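Local atomic coordinates of taurocyamine kinase (Schistosoma mansoni, PDB entry 4WOD), a protein that reversibly transfers a phosphate group between ATP and taurocyamine, yielding the phosphagen N-phosphotaurocyamine and ADP, with magnesium as cofactor. Residues 221-226 with 264-269; 127-132 with 255-260; 467-472 with 694-699; 639-644 with 685-690. The protein carries 4 engineered substitutions. All blocks are in the same frame, centred on the assembly; numbering follows the deposited sequence.

Interaction 1 of 4, residues 221-226 with 264-269; sequences EEDHIR and FITFCP. With ARG (arginine), chain B.
D223 and F267 mark the closest approach of the two backbones, their CA atoms 5.7 Å apart, where the turn leading into strand 225-232 passes the C268-bearing loop of the phosphagen kinase guanidino-substrate pocket. No strand pairing joins the segments; the D223 carboxylate serves as acceptor for the opposing backbone instead. With its CG beside the backbone N (chi1 -74°), D223 offers OD1 to the N-H of F267, whose N lies 2.7 Å away in a nearly straight bond (171°). OD1 also rests against CA and CB of T266. The second oxygen, OD2, forms a salt bridge with NH1 of R226 at 2.6 Å, met on the anti side and out of the carboxylate plane, so one carboxylate ties the loop to a residue predicted to bind ATP. T266 braces that loop internally, its OG1 donating to C268 O.

E222 crosses the F267 side chain at about a right angle, with CG 3.5 Å from CD2 of the ring. The chain, extended beyond CG, carries its carboxylate to the bound arginine: OE1 faces ligand NH1 at a modelled 2.5 Å, too short for the exact length to be relied on, and OE2 takes a weak bond from NH2. C268, the predicted active-site residue, borders the same guanidinium. A single water donates to both E222 OE1 and D223 OD2 while accepting from C268 N at 2.8 Å.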
loop_
_atom_site.group_PDB
_atom_site.type_symbol
_atom_site.label_atom_id
_atom_site.label_comp_id
_atom_site.label_asym_id
_atom_site.label_seq_id
_atom_site.Cartn_x
_atom_site.Cartn_y
_atom_site.Cartn_z
ATOM N N GLU A 221 14.288 -30.193 2.859
ATOM C CA GLU A 221 12.916 -29.782 2.576
ATOM C C GLU A 221 12.883 -28.870 1.343
ATOM O O GLU A 221 11.963 -28.937 0.529
ATOM C CB GLU A 221 12.298 -29.076 3.788
ATOM C CG GLU A 221 10.872 -28.572 3.543
ATOM C CD GLU A 221 10.810 -27.124 3.091
ATOM O OE1 GLU A 221 11.716 -26.342 3.447
ATOM O OE2 GLU A 221 9.843 -26.770 2.381
ATOM N N GLU A 222 13.904 -28.039 1.202
ATOM C CA GLU A 222 14.011 -27.086 0.094
ATOM C C GLU A 222 15.468 -26.666 0.005
ATOM O O GLU A 222 16.163 -26.946 -0.985
ATOM C CB GLU A 222 13.111 -25.866 0.308
ATOM C CG GLU A 222 13.473 -24.695 -0.588
ATOM C CD GLU A 222 12.505 -23.526 -0.487
ATOM O OE1 GLU A 222 12.988 -22.383 -0.360
ATOM O OE2 GLU A 222 11.272 -23.743 -0.562
ATOM N N ASP A 223 15.921 -26.000 1.068
ATOM C CA ASP A 223 17.337 -25.845 1.308
ATOM C C ASP A 223 17.894 -27.112 1.925
ATOM O O ASP A 223 17.135 -27.977 2.392
ATOM C CB ASP A 223 17.604 -24.630 2.214
ATOM C CG ASP A 223 17.426 -23.312 1.469
ATOM O OD1 ASP A 223 18.037 -23.154 0.392
ATOM O OD2 ASP A 223 16.638 -22.454 1.926
ATOM N N HIS A 224 19.221 -27.243 1.897
ATOM C CA HIS A 224 19.872 -28.413 2.450
ATOM C C HIS A 224 19.509 -28.508 3.932
ATOM O O HIS A 224 19.057 -29.560 4.426
ATOM C CB HIS A 224 21.392 -28.343 2.239
ATOM C CG HIS A 224 21.790 -28.533 0.803
ATOM N ND1 HIS A 224 23.069 -28.321 0.342
ATOM C CD2 HIS A 224 21.061 -28.903 -0.278
ATOM C CE1 HIS A 224 23.120 -28.572 -0.954
ATOM N NE2 HIS A 224 21.914 -28.939 -1.356
ATOM N N ILE A 225 19.696 -27.388 4.616
ATOM C CA ILE A 225 19.375 -27.261 6.031
ATOM C C ILE A 225 18.542 -26.015 6.271
ATOM O O ILE A 225 18.865 -24.937 5.760
ATOM C CB ILE A 225 20.642 -27.156 6.900
ATOM C CG1 ILE A 225 21.748 -28.070 6.360
ATOM C CG2 ILE A 225 20.302 -27.464 8.334
ATOM C CD1 ILE A 225 23.125 -27.855 6.992
ATOM N N ARG A 226 17.465 -26.165 7.035
ATOM C CA ARG A 226 16.747 -25.019 7.565
ATOM C C ARG A 226 16.720 -25.189 9.079
ATOM O O ARG A 226 16.261 -26.215 9.587
ATOM C CB ARG A 226 15.324 -24.891 6.993
ATOM C CG ARG A 226 14.725 -23.529 7.338
ATOM C CD ARG A 226 13.447 -23.158 6.578
ATOM N NE ARG A 226 13.525 -23.153 5.107
ATOM C CZ ARG A 226 14.440 -22.536 4.352
ATOM N NH1 ARG A 226 14.338 -22.619 3.031
ATOM N NH2 ARG A 226 15.463 -21.859 4.873
ATOM N N PHE A 264 25.274 -16.186 2.108
ATOM C CA PHE A 264 24.944 -17.617 2.096
ATOM C C PHE A 264 23.990 -17.936 0.946
ATOM O O PHE A 264 22.911 -17.333 0.803
ATOM C CB PHE A 264 24.324 -18.059 3.415
ATOM C CG PHE A 264 25.288 -18.080 4.563
ATOM C CD1 PHE A 264 26.259 -19.072 4.643
ATOM C CD2 PHE A 264 25.234 -17.110 5.542
ATOM C CE1 PHE A 264 27.153 -19.105 5.701
ATOM C CE2 PHE A 264 26.127 -17.131 6.615
ATOM C CZ PHE A 264 27.073 -18.137 6.695
ATOM N N ILE A 265 24.407 -18.873 0.117
ATOM C CA ILE A 265 23.578 -19.323 -1.001
ATOM C C ILE A 265 22.359 -20.088 -0.491
ATOM O O ILE A 265 22.458 -20.894 0.451
ATOM C CB ILE A 265 24.391 -20.219 -1.960
ATOM C CG1 ILE A 265 25.658 -19.497 -2.440
ATOM C CG2 ILE A 265 23.529 -20.715 -3.133
ATOM C CD1 ILE A 265 25.425 -18.120 -3.043
ATOM N N THR A 266 21.210 -19.826 -1.103
ATOM C CA THR A 266 19.990 -20.571 -0.802
ATOM C C THR A 266 19.306 -20.955 -2.095
ATOM O O THR A 266 19.635 -20.400 -3.140
ATOM C CB THR A 266 19.013 -19.750 0.069
ATOM O OG1 THR A 266 18.858 -18.439 -0.510
ATOM C CG2 THR A 266 19.573 -19.650 1.499
ATOM N N PHE A 267 18.365 -21.894 -2.012
ATOM C CA PHE A 267 17.600 -22.362 -3.189
ATOM C C PHE A 267 16.759 -21.240 -3.801
ATOM O O PHE A 267 16.693 -21.084 -5.025
ATOM C CB PHE A 267 16.718 -23.547 -2.785
ATOM C CG PHE A 267 15.876 -24.119 -3.901
ATOM C CD1 PHE A 267 16.449 -24.755 -4.987
ATOM C CD2 PHE A 267 14.489 -24.059 -3.829
ATOM C CE1 PHE A 267 15.651 -25.305 -5.998
ATOM C CE2 PHE A 267 13.697 -24.609 -4.823
ATOM C CZ PHE A 267 14.283 -25.226 -5.908
ATOM N N CYS A 268 16.118 -20.454 -2.950
ATOM C CA CYS A 268 15.333 -19.321 -3.433
ATOM C C CYS A 268 16.106 -18.040 -3.186
ATOM O O CYS A 268 16.678 -17.864 -2.102
ATOM C CB CYS A 268 13.971 -19.269 -2.744
ATOM S SG CYS A 268 12.965 -17.858 -3.216
ATOM N N PRO A 269 16.151 -17.150 -4.194
ATOM C CA PRO A 269 16.886 -15.883 -4.084
ATOM C C PRO A 269 16.404 -14.957 -2.978
ATOM O O PRO A 269 17.184 -14.096 -2.577
ATOM C CB PRO A 269 16.668 -15.222 -5.452
ATOM C CG PRO A 269 16.460 -16.378 -6.395
ATOM C CD PRO A 269 15.677 -17.396 -5.575
HETATM N N ARG B . 9.268 -14.389 -3.295
HETATM C CA ARG B . 9.216 -15.769 -3.693
HETATM C C ARG B . 8.386 -16.119 -4.914
HETATM O O ARG B . 7.210 -15.691 -5.022
HETATM C CB ARG B . 8.857 -16.635 -2.541
HETATM C CG ARG B . 10.033 -16.944 -1.680
HETATM C CD ARG B . 10.297 -18.397 -1.842
HETATM N NE ARG B . 11.412 -18.789 -1.033
HETATM C CZ ARG B . 11.390 -19.825 -0.243
HETATM N NH1 ARG B . 12.437 -20.131 0.463
HETATM N NH2 ARG B . 10.300 -20.535 -0.148
HETATM O OXT ARG B . 9.060 -16.807 -5.694
HETATM O O HOH W 1 15.517 -20.926 -0.255
#

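Interaction 2 of 4, residues 127-132 with 255-260; sequences TVEGFG and KFAFND
E129 and F256 each set CG beside their own backbone N (chi1 -74° and -59°). This lays E129 CG against A257, 3.9 Å from its N, while the F256 ring turns an edge to V128, with CE1 4.2 Å from CG2. The E129 chain continues extended, and OE1 ends against the aliphatic part of K255, 3.4 Å from CB.

Between these side chains the backbones form a single beta bridge, V128 with F256, joining the loop after strand 117-126 to the chain leading into strand 258-259. A257 N donates to T127 O at 2.9 Å and E129 N to K255 O at 3.0 Å. T127 O also receives a CA-H...O contact from F256 CA. From V128 itself the first segment enters a type II turn that ends at F131. T127 packs CB and CG2 on A257 CB, its OG1 being taken by I265 O of the loop near C268.

One water continues the backbone pairing, accepting from T127 N and donating to A257 O (2.8 Å); a second ties E129 OE2 (2.7 Å) to F258 N. The contact thus rests on two backbone hydrogen bonds, supplemented by T127/A257 and V128/F256 packing and by the E129 chain lying against K255 and A257.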
loop_
_atom_site.group_PDB
_atom_site.type_symbol
_atom_site.label_atom_id
_atom_site.label_comp_id
_atom_site.label_asym_id
_atom_site.label_seq_id
_atom_site.Cartn_x
_atom_site.Cartn_y
_atom_site.Cartn_z
ATOM N N THR A 127 23.304 -23.940 2.573
ATOM C CA THR A 127 23.641 -24.846 1.492
ATOM C C THR A 127 24.960 -25.514 1.822
ATOM O O THR A 127 25.930 -24.827 2.141
ATOM C CB THR A 127 23.802 -24.106 0.174
ATOM O OG1 THR A 127 22.578 -23.448 -0.172
ATOM C CG2 THR A 127 24.255 -25.076 -0.938
ATOM N N VAL A 128 25.003 -26.836 1.754
ATOM C CA VAL A 128 26.268 -27.553 1.953
ATOM C C VAL A 128 27.044 -27.619 0.618
ATOM O O VAL A 128 26.504 -28.061 -0.401
ATOM C CB VAL A 128 26.023 -28.989 2.522
ATOM C CG1 VAL A 128 27.321 -29.780 2.586
ATOM C CG2 VAL A 128 25.348 -28.927 3.909
ATOM N N GLU A 129 28.295 -27.153 0.618
ATOM C CA GLU A 129 29.142 -27.228 -0.585
ATOM C C GLU A 129 29.250 -28.635 -1.151
ATOM O O GLU A 129 29.324 -29.612 -0.399
ATOM C CB GLU A 129 30.554 -26.731 -0.289
ATOM C CG GLU A 129 30.668 -25.238 -0.134
ATOM C CD GLU A 129 32.087 -24.806 0.163
ATOM O OE1 GLU A 129 32.871 -25.636 0.692
ATOM O OE2 GLU A 129 32.418 -23.639 -0.153
ATOM N N GLY A 130 29.282 -28.725 -2.474
ATOM C CA GLY A 130 29.529 -29.972 -3.158
ATOM C C GLY A 130 28.263 -30.707 -3.555
ATOM O O GLY A 130 28.341 -31.781 -4.137
ATOM N N PHE A 131 27.091 -30.154 -3.226
ATOM C CA PHE A 131 25.834 -30.852 -3.509
ATOM C C PHE A 131 24.886 -29.925 -4.237
ATOM O O PHE A 131 24.866 -28.744 -3.955
ATOM C CB PHE A 131 25.138 -31.342 -2.230
ATOM C CG PHE A 131 25.901 -32.389 -1.478
ATOM C CD1 PHE A 131 25.651 -33.742 -1.697
ATOM C CD2 PHE A 131 26.866 -32.021 -0.552
ATOM C CE1 PHE A 131 26.337 -34.714 -0.997
ATOM C CE2 PHE A 131 27.573 -32.995 0.157
ATOM C CZ PHE A 131 27.308 -34.339 -0.070
ATOM N N GLY A 132 24.095 -30.472 -5.154
ATOM C CA GLY A 132 23.133 -29.673 -5.887
ATOM C C GLY A 132 21.862 -29.446 -5.093
ATOM O O GLY A 132 21.792 -29.773 -3.901
ATOM N N LYS A 255 30.744 -27.601 5.628
ATOM C CA LYS A 255 31.175 -26.488 4.820
ATOM C C LYS A 255 29.946 -25.892 4.157
ATOM O O LYS A 255 29.310 -26.557 3.329
ATOM C CB LYS A 255 32.178 -26.932 3.747
ATOM C CG LYS A 255 33.378 -27.718 4.252
ATOM C CD LYS A 255 34.195 -28.261 3.072
ATOM C CE LYS A 255 35.555 -28.796 3.502
ATOM N NZ LYS A 255 36.432 -27.735 4.074
ATOM N N PHE A 256 29.618 -24.647 4.504
ATOM C CA PHE A 256 28.461 -23.984 3.904
ATOM C C PHE A 256 28.887 -23.046 2.781
ATOM O O PHE A 256 29.928 -22.383 2.863
ATOM C CB PHE A 256 27.670 -23.208 4.950
ATOM C CG PHE A 256 27.143 -24.054 6.080
ATOM C CD1 PHE A 256 26.488 -25.258 5.833
ATOM C CD2 PHE A 256 27.281 -23.630 7.392
ATOM C CE1 PHE A 256 26.002 -26.026 6.870
ATOM C CE2 PHE A 256 26.790 -24.388 8.431
ATOM C CZ PHE A 256 26.151 -25.600 8.171
ATOM N N ALA A 257 28.074 -22.993 1.732
ATOM C CA ALA A 257 28.353 -22.159 0.567
ATOM C C ALA A 257 28.088 -20.688 0.854
ATOM O O ALA A 257 26.975 -20.317 1.225
ATOM C CB ALA A 257 27.512 -22.621 -0.628
ATOM N N PHE A 258 29.116 -19.857 0.679
ATOM C CA PHE A 258 29.026 -18.426 0.931
ATOM C C PHE A 258 29.930 -17.686 -0.042
ATOM O O PHE A 258 31.048 -18.110 -0.271
ATOM C CB PHE A 258 29.423 -18.127 2.393
ATOM C CG PHE A 258 29.409 -16.653 2.774
ATOM C CD1 PHE A 258 28.416 -16.149 3.622
ATOM C CD2 PHE A 258 30.416 -15.792 2.357
ATOM C CE1 PHE A 258 28.415 -14.796 4.005
ATOM C CE2 PHE A 258 30.411 -14.439 2.723
ATOM C CZ PHE A 258 29.416 -13.943 3.548
ATOM N N ASN A 259 29.469 -16.582 -0.619
ATOM C CA ASN A 259 30.414 -15.687 -1.292
ATOM C C ASN A 259 30.117 -14.226 -0.954
ATOM O O ASN A 259 29.014 -13.883 -0.494
ATOM C CB ASN A 259 30.449 -15.933 -2.821
ATOM C CG ASN A 259 29.230 -15.387 -3.582
ATOM O OD1 ASN A 259 28.775 -14.269 -3.354
ATOM N ND2 ASN A 259 28.748 -16.168 -4.554
ATOM N N ASP A 260 31.110 -13.369 -1.178
ATOM C CA ASP A 260 31.078 -12.027 -0.631
ATOM C C ASP A 260 30.137 -11.097 -1.385
ATOM O O ASP A 260 30.016 -9.933 -1.038
ATOM C CB ASP A 260 32.492 -11.427 -0.597
ATOM C CG ASP A 260 33.436 -12.216 0.303
ATOM O OD1 ASP A 260 33.397 -11.999 1.539
ATOM O OD2 ASP A 260 34.203 -13.060 -0.222
HETATM O O HOH W 2 24.624 -21.309 2.322
HETATM O O HOH W 3 31.681 -21.037 -0.022
#

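Interaction 3 of 4, residues 467-472 with 694-699; sequences KLPFGD and TELQAA
L468 is the first residue of the 467-472 loop to touch helix 695-715 of the second phosphagen kinase C-terminal domain, its CD2 lying 3.8 Å from CD1 of L696 as the two side chains cross obliquely. P469 follows and points its ring at the same methyl: the two side chains meet tip to tip, with P469 CD 3.7 Å from L696 CD1. F470 comes next. Its CG sits between the backbone N and the carbonyl carbon (chi1 44°), and the ring sets CE1 3.8 Å from CB of A699, one helical turn beyond L696, and 4.1 Å from L696 CD1. L468 CB covers part of one face of this ring near its rim, and Y603 of helix 599-614 meets it edge-to-face, so the phenyl is held between the loop and two helices. Just past it, G471 is joined by a backbone hydrogen bond to A600.

On the helix side, L696 CG stands anti to the backbone N (chi1 -163°), and CD1 gathers all three loop residues. The helix starts here with a capping box: T694 OG1 accepts from Q697 N at 3.2 Å, and Q697 OE1 accepts from T694 N at 2.8 Å.

No hydrogen bond crosses between the segments. The loop between helix 437-448 and strand 480-489 is therefore applied to the start of the C-terminal helix by apolar packing alone, while T694 and Q697 satisfy each other's N-H groups in the capping box.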
loop_
_atom_site.group_PDB
_atom_site.type_symbol
_atom_site.label_atom_id
_atom_site.label_comp_id
_atom_site.label_asym_id
_atom_site.label_seq_id
_atom_site.Cartn_x
_atom_site.Cartn_y
_atom_site.Cartn_z
ATOM N N LYS A 467 -30.567 34.087 -17.924
ATOM C CA LYS A 467 -29.874 35.322 -18.265
ATOM C C LYS A 467 -28.523 35.362 -17.556
ATOM O O LYS A 467 -28.280 36.197 -16.685
ATOM C CB LYS A 467 -30.729 36.543 -17.904
ATOM C CG LYS A 467 -30.544 37.730 -18.855
ATOM C CD LYS A 467 -31.510 38.877 -18.563
ATOM C CE LYS A 467 -31.132 40.130 -19.364
ATOM N NZ LYS A 467 -32.145 41.235 -19.277
ATOM N N LEU A 468 -27.647 34.440 -17.936
ATOM C CA LEU A 468 -26.321 34.333 -17.339
ATOM C C LEU A 468 -25.340 35.343 -17.949
ATOM O O LEU A 468 -25.496 35.751 -19.096
ATOM C CB LEU A 468 -25.794 32.906 -17.506
ATOM C CG LEU A 468 -26.539 31.800 -16.749
ATOM C CD1 LEU A 468 -26.215 30.456 -17.353
ATOM C CD2 LEU A 468 -26.189 31.831 -15.254
ATOM N N PRO A 469 -24.319 35.755 -17.186
ATOM C CA PRO A 469 -23.371 36.728 -17.741
ATOM C C PRO A 469 -22.213 36.062 -18.479
ATOM O O PRO A 469 -21.097 36.583 -18.474
ATOM C CB PRO A 469 -22.869 37.461 -16.501
ATOM C CG PRO A 469 -22.867 36.390 -15.452
ATOM C CD PRO A 469 -24.065 35.505 -15.755
ATOM N N PHE A 470 -22.474 34.909 -19.084
ATOM C CA PHE A 470 -21.488 34.241 -19.922
ATOM C C PHE A 470 -22.247 33.315 -20.857
ATOM O O PHE A 470 -23.388 32.953 -20.582
ATOM C CB PHE A 470 -20.454 33.475 -19.085
ATOM C CG PHE A 470 -21.049 32.681 -17.941
ATOM C CD1 PHE A 470 -20.977 33.156 -16.641
ATOM C CD2 PHE A 470 -21.671 31.466 -18.167
ATOM C CE1 PHE A 470 -21.527 32.442 -15.582
ATOM C CE2 PHE A 470 -22.218 30.737 -17.107
ATOM C CZ PHE A 470 -22.144 31.229 -15.815
ATOM N N GLY A 471 -21.633 32.947 -21.969
ATOM C CA GLY A 471 -22.297 32.105 -22.938
ATOM C C GLY A 471 -21.341 31.065 -23.479
ATOM O O GLY A 471 -20.896 30.172 -22.753
ATOM N N ASP A 472 -21.033 31.175 -24.765
ATOM C CA ASP A 472 -20.070 30.299 -25.408
ATOM C C ASP A 472 -18.742 31.029 -25.576
ATOM O O ASP A 472 -18.606 31.938 -26.403
ATOM C CB ASP A 472 -20.597 29.823 -26.759
ATOM C CG ASP A 472 -19.756 28.713 -27.361
ATOM O OD1 ASP A 472 -18.531 28.672 -27.099
ATOM O OD2 ASP A 472 -20.328 27.875 -28.098
ATOM N N THR A 694 -19.592 34.348 -4.898
ATOM C CA THR A 694 -20.757 33.523 -5.212
ATOM C C THR A 694 -20.425 32.523 -6.322
ATOM O O THR A 694 -19.367 32.604 -6.952
ATOM C CB THR A 694 -21.975 34.368 -5.634
ATOM O OG1 THR A 694 -21.677 35.034 -6.861
ATOM C CG2 THR A 694 -22.343 35.392 -4.548
ATOM N N GLU A 695 -21.336 31.581 -6.551
ATOM C CA GLU A 695 -21.171 30.579 -7.598
ATOM C C GLU A 695 -21.100 31.279 -8.954
ATOM O O GLU A 695 -20.226 31.008 -9.781
ATOM C CB GLU A 695 -22.324 29.563 -7.560
ATOM C CG GLU A 695 -22.281 28.556 -6.390
ATOM C CD GLU A 695 -22.795 29.102 -5.056
ATOM O OE1 GLU A 695 -23.226 30.266 -5.001
ATOM O OE2 GLU A 695 -22.770 28.355 -4.053
ATOM N N LEU A 696 -22.024 32.206 -9.160
ATOM C CA LEU A 696 -22.052 33.016 -10.372
ATOM C C LEU A 696 -20.718 33.740 -10.603
ATOM O O LEU A 696 -20.171 33.716 -11.709
ATOM C CB LEU A 696 -23.205 34.019 -10.293
ATOM C CG LEU A 696 -23.651 34.665 -11.601
ATOM C CD1 LEU A 696 -24.038 33.599 -12.619
ATOM C CD2 LEU A 696 -24.818 35.592 -11.322
ATOM N N GLN A 697 -20.182 34.365 -9.559
ATOM C CA GLN A 697 -18.907 35.052 -9.698
ATOM C C GLN A 697 -17.789 34.056 -9.994
ATOM O O GLN A 697 -16.912 34.335 -10.817
ATOM C CB GLN A 697 -18.588 35.878 -8.440
ATOM C CG GLN A 697 -19.570 37.020 -8.212
ATOM C CD GLN A 697 -19.453 37.668 -6.838
ATOM O OE1 GLN A 697 -19.170 37.007 -5.829
ATOM N NE2 GLN A 697 -19.669 38.977 -6.798
ATOM N N ALA A 698 -17.817 32.899 -9.337
ATOM C CA ALA A 698 -16.803 31.869 -9.573
ATOM C C ALA A 698 -16.749 31.496 -11.050
ATOM O O ALA A 698 -15.685 31.459 -11.660
ATOM C CB ALA A 698 -17.078 30.627 -8.716
ATOM N N ALA A 699 -17.910 31.210 -11.622
ATOM C CA ALA A 699 -17.963 30.819 -13.022
ATOM C C ALA A 699 -17.618 32.008 -13.933
ATOM O O ALA A 699 -17.007 31.828 -14.986
ATOM C CB ALA A 699 -19.335 30.248 -13.363
#

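Interaction 4 of 4, residues 639-644 with 685-690; sequences MRASVL and ISNKRR
Strands 639-646 and 682-687 are antiparallel neighbours in the large sheet of a phosphagen kinase catalytic domain, and R640 to L644 are predicted to bind ATP. V643 and I685 form a hydrogen-bonded pair, I685 N to V643 O and V643 N to I685 O both measuring 3.0 Å; S642 and S686 follow as a non-hydrogen-bonded pair.

Beyond them the backbone bond from N687 N to A641 O is weak, and the N687 amide takes over. Its CG lies between the backbone N and the carbonyl carbon (chi1 59°); OD1 accepts from A641 N at 2.8 Å and ND2 donates to M639 O at 3.2 Å. The R690 chain, bent at chi2 (-82°), turns back toward M639 and R640, its NH1 donating to N687 O at 3.0 Å, in the guanidinium plane. One face of that guanidinium carries R640 CB, and the two guanidinium planes stand nearly perpendicular (87°). S686 CB lies 3.7 Å above the centre of the R640 guanidinium.

The two arginines are thus close, R640 NE being 4.1 Å from R690 NH2. Their repulsion is probably eased by D684, which forms a salt bridge with R640 NH2, and by a water that accepts from R690 NH2, weakly from R640 NE, and hydrogen-bonds with S686 OG.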
loop_
_atom_site.group_PDB
_atom_site.type_symbol
_atom_site.label_atom_id
_atom_site.label_comp_id
_atom_site.label_asym_id
_atom_site.label_seq_id
_atom_site.Cartn_x
_atom_site.Cartn_y
_atom_site.Cartn_z
ATOM N N MET A 639 -16.898 25.174 -5.793
ATOM C CA MET A 639 -17.134 25.164 -7.235
ATOM C C MET A 639 -15.865 25.355 -8.009
ATOM O O MET A 639 -15.112 26.297 -7.770
ATOM C CB MET A 639 -18.122 26.253 -7.641
ATOM C CG MET A 639 -18.400 26.287 -9.142
ATOM S SD MET A 639 -19.768 27.381 -9.591
ATOM C CE MET A 639 -21.169 26.299 -9.205
ATOM N N ARG A 640 -15.650 24.462 -8.961
ATOM C CA ARG A 640 -14.541 24.569 -9.871
ATOM C C ARG A 640 -15.057 24.481 -11.299
ATOM O O ARG A 640 -15.554 23.436 -11.724
ATOM C CB ARG A 640 -13.502 23.473 -9.587
ATOM C CG ARG A 640 -12.255 23.530 -10.472
ATOM C CD ARG A 640 -11.350 22.328 -10.156
ATOM N NE ARG A 640 -10.109 22.293 -10.921
ATOM C CZ ARG A 640 -10.002 21.860 -12.177
ATOM N NH1 ARG A 640 -11.073 21.443 -12.839
ATOM N NH2 ARG A 640 -8.818 21.851 -12.779
ATOM N N ALA A 641 -14.983 25.606 -12.006
ATOM C CA ALA A 641 -15.284 25.653 -13.432
ATOM C C ALA A 641 -13.983 25.656 -14.213
ATOM O O ALA A 641 -13.029 26.349 -13.855
ATOM C CB ALA A 641 -16.097 26.872 -13.776
ATOM N N SER A 642 -13.950 24.921 -15.309
ATOM C CA SER A 642 -12.697 24.754 -16.001
ATOM C C SER A 642 -12.895 24.553 -17.484
ATOM O O SER A 642 -13.992 24.214 -17.937
ATOM C CB SER A 642 -11.921 23.574 -15.406
ATOM O OG SER A 642 -12.577 22.352 -15.674
ATOM N N VAL A 643 -11.826 24.788 -18.237
ATOM C CA VAL A 643 -11.802 24.493 -19.666
ATOM C C VAL A 643 -10.517 23.786 -20.032
ATOM O O VAL A 643 -9.481 23.991 -19.405
ATOM C CB VAL A 643 -11.919 25.772 -20.546
ATOM C CG1 VAL A 643 -13.294 26.395 -20.416
ATOM C CG2 VAL A 643 -10.807 26.775 -20.213
ATOM N N LEU A 644 -10.593 22.950 -21.058
ATOM C CA LEU A 644 -9.395 22.441 -21.691
ATOM C C LEU A 644 -9.039 23.410 -22.826
ATOM O O LEU A 644 -9.717 23.451 -23.856
ATOM C CB LEU A 644 -9.616 21.019 -22.201
ATOM C CG LEU A 644 -8.350 20.215 -22.467
ATOM C CD1 LEU A 644 -7.338 20.453 -21.356
ATOM C CD2 LEU A 644 -8.704 18.752 -22.562
ATOM N N ILE A 685 -7.487 25.103 -17.476
ATOM C CA ILE A 685 -7.586 26.366 -16.747
ATOM C C ILE A 685 -8.821 26.370 -15.857
ATOM O O ILE A 685 -9.911 26.022 -16.301
ATOM C CB ILE A 685 -7.662 27.586 -17.705
ATOM C CG1 ILE A 685 -6.561 27.521 -18.769
ATOM C CG2 ILE A 685 -7.584 28.891 -16.921
ATOM C CD1 ILE A 685 -5.171 27.590 -18.193
ATOM N N SER A 686 -8.663 26.759 -14.600
ATOM C CA SER A 686 -9.829 26.830 -13.725
ATOM C C SER A 686 -9.782 28.060 -12.823
ATOM O O SER A 686 -8.721 28.646 -12.623
ATOM C CB SER A 686 -9.938 25.554 -12.883
ATOM O OG SER A 686 -8.739 25.305 -12.169
ATOM N N ASN A 687 -10.932 28.464 -12.291
ATOM C CA ASN A 687 -10.930 29.481 -11.247
ATOM C C ASN A 687 -10.216 28.944 -10.029
ATOM O O ASN A 687 -10.361 27.769 -9.678
ATOM C CB ASN A 687 -12.347 29.923 -10.877
ATOM C CG ASN A 687 -13.223 28.774 -10.383
ATOM O OD1 ASN A 687 -13.609 27.896 -11.158
ATOM N ND2 ASN A 687 -13.569 28.795 -9.090
ATOM N N LYS A 688 -9.435 29.790 -9.377
ATOM C CA LYS A 688 -8.772 29.359 -8.160
ATOM C C LYS A 688 -9.661 29.559 -6.921
ATOM O O LYS A 688 -9.617 28.762 -5.986
ATOM C CB LYS A 688 -7.448 30.095 -8.000
ATOM C CG LYS A 688 -6.466 29.398 -7.084
ATOM C CD LYS A 688 -5.273 30.289 -6.780
ATOM C CE LYS A 688 -5.656 31.767 -6.798
ATOM N NZ LYS A 688 -5.074 32.509 -5.635
ATOM N N ARG A 689 -10.490 30.597 -6.923
ATOM C CA ARG A 689 -11.273 30.915 -5.732
ATOM C C ARG A 689 -12.377 29.897 -5.477
ATOM O O ARG A 689 -12.931 29.325 -6.420
ATOM C CB ARG A 689 -11.876 32.313 -5.851
ATOM C CG ARG A 689 -10.822 33.419 -5.876
ATOM C CD ARG A 689 -11.447 34.754 -6.222
ATOM N NE ARG A 689 -12.040 35.387 -5.054
ATOM C CZ ARG A 689 -12.829 36.453 -5.099
ATOM N NH1 ARG A 689 -13.142 37.009 -6.265
ATOM N NH2 ARG A 689 -13.311 36.959 -3.974
ATOM N N ARG A 690 -12.703 29.684 -4.202
ATOM C CA ARG A 690 -13.823 28.808 -3.813
ATOM C C ARG A 690 -14.724 29.490 -2.795
ATOM O O ARG A 690 -15.948 29.310 -2.795
ATOM C CB ARG A 690 -13.317 27.494 -3.208
ATOM C CG ARG A 690 -12.446 26.681 -4.125
ATOM C CD ARG A 690 -13.280 25.862 -5.096
ATOM N NE ARG A 690 -12.412 24.955 -5.855
ATOM C CZ ARG A 690 -11.730 25.322 -6.937
ATOM N NH1 ARG A 690 -11.839 26.566 -7.392
ATOM N NH2 ARG A 690 -10.951 24.450 -7.570
HETATM O O HOH W 4 -8.468 24.808 -9.519
#

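The four contacts form two clusters on opposite sides of the chain's centre, in keeping with a duplicated enzyme. Interactions 1 and 2, centres about 10 Å apart, alternate along the chain and touch directly: H224 NE2 meets G132 O, and I225 CD1 packs on F256 CE1, so the loop after strand 117-126 contacts a segment that lines the arginine pocket. About 60 Å from interaction 1, centre to centre, lies interaction 4, nested in sequence within the span closed by interaction 3. Their centres are about 12 Å apart, and strand 682-687 leads on to helix 695-715, whose first turn packs on M639 and N687. One cluster borders the arginine pocket; the other unites the sheet carrying a predicted ATP site, the C-terminal helix and the loop packed on it.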